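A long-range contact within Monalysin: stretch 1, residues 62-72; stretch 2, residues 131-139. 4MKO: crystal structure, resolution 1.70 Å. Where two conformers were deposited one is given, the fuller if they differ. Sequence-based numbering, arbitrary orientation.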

# COMPACT_ATOMS: atom_id res chain seq x y z
N VAL A 62 10.92 7.54 -6.56
CA VAL A 62 11.88 8.07 -5.59
C VAL A 62 12.70 9.19 -6.28
O VAL A 62 12.65 10.33 -5.83
CB VAL A 62 12.79 6.97 -4.96
CG1 VAL A 62 13.91 7.58 -4.11
CG2 VAL A 62 11.96 6.00 -4.13
N GLU A 63 13.42 8.86 -7.36
CA GLU A 63 14.24 9.82 -8.11
C GLU A 63 14.77 9.25 -9.41
O GLU A 63 14.65 8.05 -9.68
CB GLU A 63 15.38 10.40 -7.25
CG GLU A 63 16.43 9.38 -6.82
CD GLU A 63 17.66 9.99 -6.16
OE1 GLU A 63 18.79 9.69 -6.61
OE2 GLU A 63 17.49 10.75 -5.18
N THR A 64 15.36 10.14 -10.23
CA THR A 64 15.96 9.77 -11.50
C THR A 64 17.40 10.29 -11.45
O THR A 64 17.64 11.36 -10.88
CB THR A 64 15.19 10.37 -12.68
OG1 THR A 64 13.81 10.00 -12.58
CG2 THR A 64 15.74 9.94 -14.03
N ILE A 65 18.34 9.51 -11.98
CA ILE A 65 19.75 9.91 -12.00
C ILE A 65 20.41 9.48 -13.30
O ILE A 65 20.18 8.35 -13.75
CB ILE A 65 20.53 9.38 -10.75
CG1 ILE A 65 21.96 9.97 -10.66
CG2 ILE A 65 20.59 7.84 -10.72
CD1 ILE A 65 22.10 11.15 -9.80
N SER A 66 21.24 10.38 -13.89
CA SER A 66 22.01 10.08 -15.09
C SER A 66 23.47 10.05 -14.69
O SER A 66 23.91 10.94 -13.97
CB SER A 66 21.78 11.13 -16.18
OG SER A 66 20.45 11.02 -16.66
N ILE A 67 24.20 9.00 -15.10
CA ILE A 67 25.61 8.82 -14.73
C ILE A 67 26.47 8.71 -15.99
O ILE A 67 26.14 7.91 -16.87
CB ILE A 67 25.81 7.60 -13.78
CG1 ILE A 67 24.84 7.64 -12.59
CG2 ILE A 67 27.27 7.50 -13.30
CD1 ILE A 67 24.77 6.31 -11.76
N PRO A 68 27.56 9.49 -16.09
CA PRO A 68 28.39 9.43 -17.30
C PRO A 68 29.18 8.14 -17.43
O PRO A 68 29.37 7.40 -16.45
CB PRO A 68 29.35 10.62 -17.17
CG PRO A 68 28.94 11.38 -15.98
CD PRO A 68 28.06 10.51 -15.13
N GLN A 69 29.69 7.91 -18.65
CA GLN A 69 30.56 6.79 -19.00
C GLN A 69 31.81 6.89 -18.09
O GLN A 69 32.26 8.00 -17.78
CB GLN A 69 30.96 6.93 -20.49
CG GLN A 69 31.95 5.89 -21.03
CD GLN A 69 31.36 4.50 -21.15
OE1 GLN A 69 30.54 4.23 -22.04
NE2 GLN A 69 31.79 3.60 -20.29
N ASN A 70 32.33 5.72 -17.64
CA ASN A 70 33.54 5.60 -16.81
C ASN A 70 33.39 6.20 -15.41
O ASN A 70 34.39 6.44 -14.74
CB ASN A 70 34.76 6.20 -17.55
CG ASN A 70 35.00 5.57 -18.90
OD1 ASN A 70 34.83 4.37 -19.09
ND2 ASN A 70 35.39 6.38 -19.88
N VAL A 71 32.14 6.43 -14.95
CA VAL A 71 31.89 6.94 -13.61
C VAL A 71 31.20 5.88 -12.76
O VAL A 71 30.18 5.32 -13.17
CB VAL A 71 31.12 8.30 -13.61
CG1 VAL A 71 30.72 8.73 -12.20
CG2 VAL A 71 31.95 9.40 -14.28
N THR A 72 31.79 5.57 -11.59
CA THR A 72 31.22 4.69 -10.58
C THR A 72 31.00 5.57 -9.35
O THR A 72 31.93 6.27 -8.93
CB THR A 72 32.14 3.49 -10.30
OG1 THR A 72 32.26 2.72 -11.50
CG2 THR A 72 31.60 2.59 -9.19
N GLU A 131 25.84 1.40 -5.01
CA GLU A 131 26.99 1.73 -5.85
C GLU A 131 26.51 1.50 -7.28
O GLU A 131 25.96 0.44 -7.58
CB GLU A 131 28.22 0.87 -5.52
CG GLU A 131 29.46 1.37 -6.25
CD GLU A 131 30.74 0.60 -5.98
OE1 GLU A 131 31.66 1.18 -5.38
OE2 GLU A 131 30.82 -0.58 -6.40
N MET A 132 26.59 2.54 -8.11
CA MET A 132 26.10 2.47 -9.48
C MET A 132 27.18 2.97 -10.44
O MET A 132 28.02 3.79 -10.06
CB MET A 132 24.83 3.33 -9.63
CG MET A 132 23.64 2.84 -8.83
SD MET A 132 22.29 4.03 -8.92
CE MET A 132 21.77 3.79 -10.61
N LYS A 133 27.11 2.50 -11.69
CA LYS A 133 28.06 2.84 -12.74
C LYS A 133 27.32 3.32 -13.99
O LYS A 133 26.28 2.76 -14.36
CB LYS A 133 28.91 1.61 -13.08
CG LYS A 133 30.12 1.88 -13.97
CD LYS A 133 30.92 0.61 -14.23
CE LYS A 133 32.11 0.87 -15.13
NZ LYS A 133 33.01 -0.31 -15.20
N GLY A 134 27.89 4.33 -14.65
CA GLY A 134 27.35 4.81 -15.91
C GLY A 134 27.90 3.99 -17.06
O GLY A 134 28.67 3.04 -16.84
N PRO A 135 27.53 4.29 -18.32
CA PRO A 135 26.61 5.36 -18.74
C PRO A 135 25.15 4.95 -18.56
O PRO A 135 24.84 3.76 -18.57
CB PRO A 135 26.97 5.56 -20.22
CG PRO A 135 27.39 4.18 -20.68
CD PRO A 135 28.03 3.52 -19.48
N GLY A 136 24.27 5.93 -18.43
CA GLY A 136 22.85 5.65 -18.37
C GLY A 136 22.02 6.56 -17.51
O GLY A 136 22.54 7.33 -16.70
N THR A 137 20.71 6.48 -17.73
CA THR A 137 19.72 7.20 -16.95
C THR A 137 18.90 6.12 -16.27
O THR A 137 18.47 5.16 -16.92
CB THR A 137 18.91 8.16 -17.82
OG1 THR A 137 19.82 9.08 -18.43
CG2 THR A 137 17.89 8.95 -17.01
N PHE A 138 18.72 6.25 -14.96
CA PHE A 138 18.05 5.26 -14.12
C PHE A 138 17.01 5.90 -13.23
O PHE A 138 17.18 7.03 -12.77
CB PHE A 138 19.08 4.51 -13.25
CG PHE A 138 20.29 4.04 -14.02
CD1 PHE A 138 20.24 2.90 -14.81
CD2 PHE A 138 21.46 4.81 -14.05
CE1 PHE A 138 21.34 2.50 -15.57
CE2 PHE A 138 22.57 4.39 -14.80
CZ PHE A 138 22.50 3.24 -15.55
N VAL A 139 15.92 5.15 -12.99
CA VAL A 139 14.82 5.60 -12.14
C VAL A 139 14.75 4.65 -10.97
O VAL A 139 14.86 3.44 -11.14
CB VAL A 139 13.45 5.68 -12.88
CG1 VAL A 139 12.42 6.40 -12.01
CG2 VAL A 139 13.59 6.38 -14.25
O HOH W 1 31.32 3.09 -17.52

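Residues 62-67 form a strand that runs antiparallel to strand 136-139, with the two axes approaching to 4.6 Å at an angle of 165°. Ile65 and Phe138 make a hydrogen-bonded pair, Ile65 N to Phe138 O and Phe138 N to Ile65 O both measuring 2.8 Å with nearly straight geometry. Two residues along, the next such pair is less symmetrical: Ile67 N donates to Gly136 O at 2.8 Å, whereas the return bond from Gly136 N to Ile67 O is weak, 3.1 Å long and bent to 130°. Between and beside these pairs the strands draw closer, and CA-H...O contacts supplement the ladder, as from Ser66 CA to Gly136 O at 3.2 Å.

Beyond Ile67 the pairing is interrupted. Pro68 to Val71 make a type II turn, while the other stretch passes through Gly134 and a cis peptide bond into Pro135. The register shifts by two residues before a second antiparallel ladder pairs Thr72 with Lys133, where Gly134 N donates to Val71 O at 2.9 Å. Gly134 fits closely against the turn, its CA lying 3.3 Å from Pro68 O; a CB here would come within 2.1 Å of that same oxygen. Gly136 answers to a different constraint, since its backbone angles by themselves call for glycine and a CB would also clash with Phe138 CZ at 2.5 Å. A water joins the two loops, accepting from Asn70 N at 2.8 Å and donating to Gly134 O at 2.7 Å.

Side chains alternate between the faces of the first ladder. One face carries Ile65, Ile67 and Phe138 and is apolar. Ile67, buried and in the m rotamer at chi1, extends its CD1 to 3.7 Å from Met132 CB and 4.2 Å from Phe138 CE2, so this methyl contacts both residues. Ile65 adds a looser contact, its CG2 lying 4.2 Å from Met132 CE, and together these groups exclude water from one another's surfaces.

The other face, bearing Thr64, Ser66, Thr137 and Val139, is more mixed. Ser66 and Thr137 sit directly across from each other as a non-hydrogen-bonded pair, their CA atoms 4.1 Å apart, and this closeness lets Ser66 OG and Thr137 OG1 hydrogen-bond at 2.7 Å. Methyl packing continues alongside, with Thr64 CG2 3.8 Å from Thr137 CG2. In the second ladder, Thr72 similarly uses its methyl, CG2 lying 3.8 Å from the aliphatic CG of Glu131, while its OG1 rests 3.4 Å from Lys133 CG.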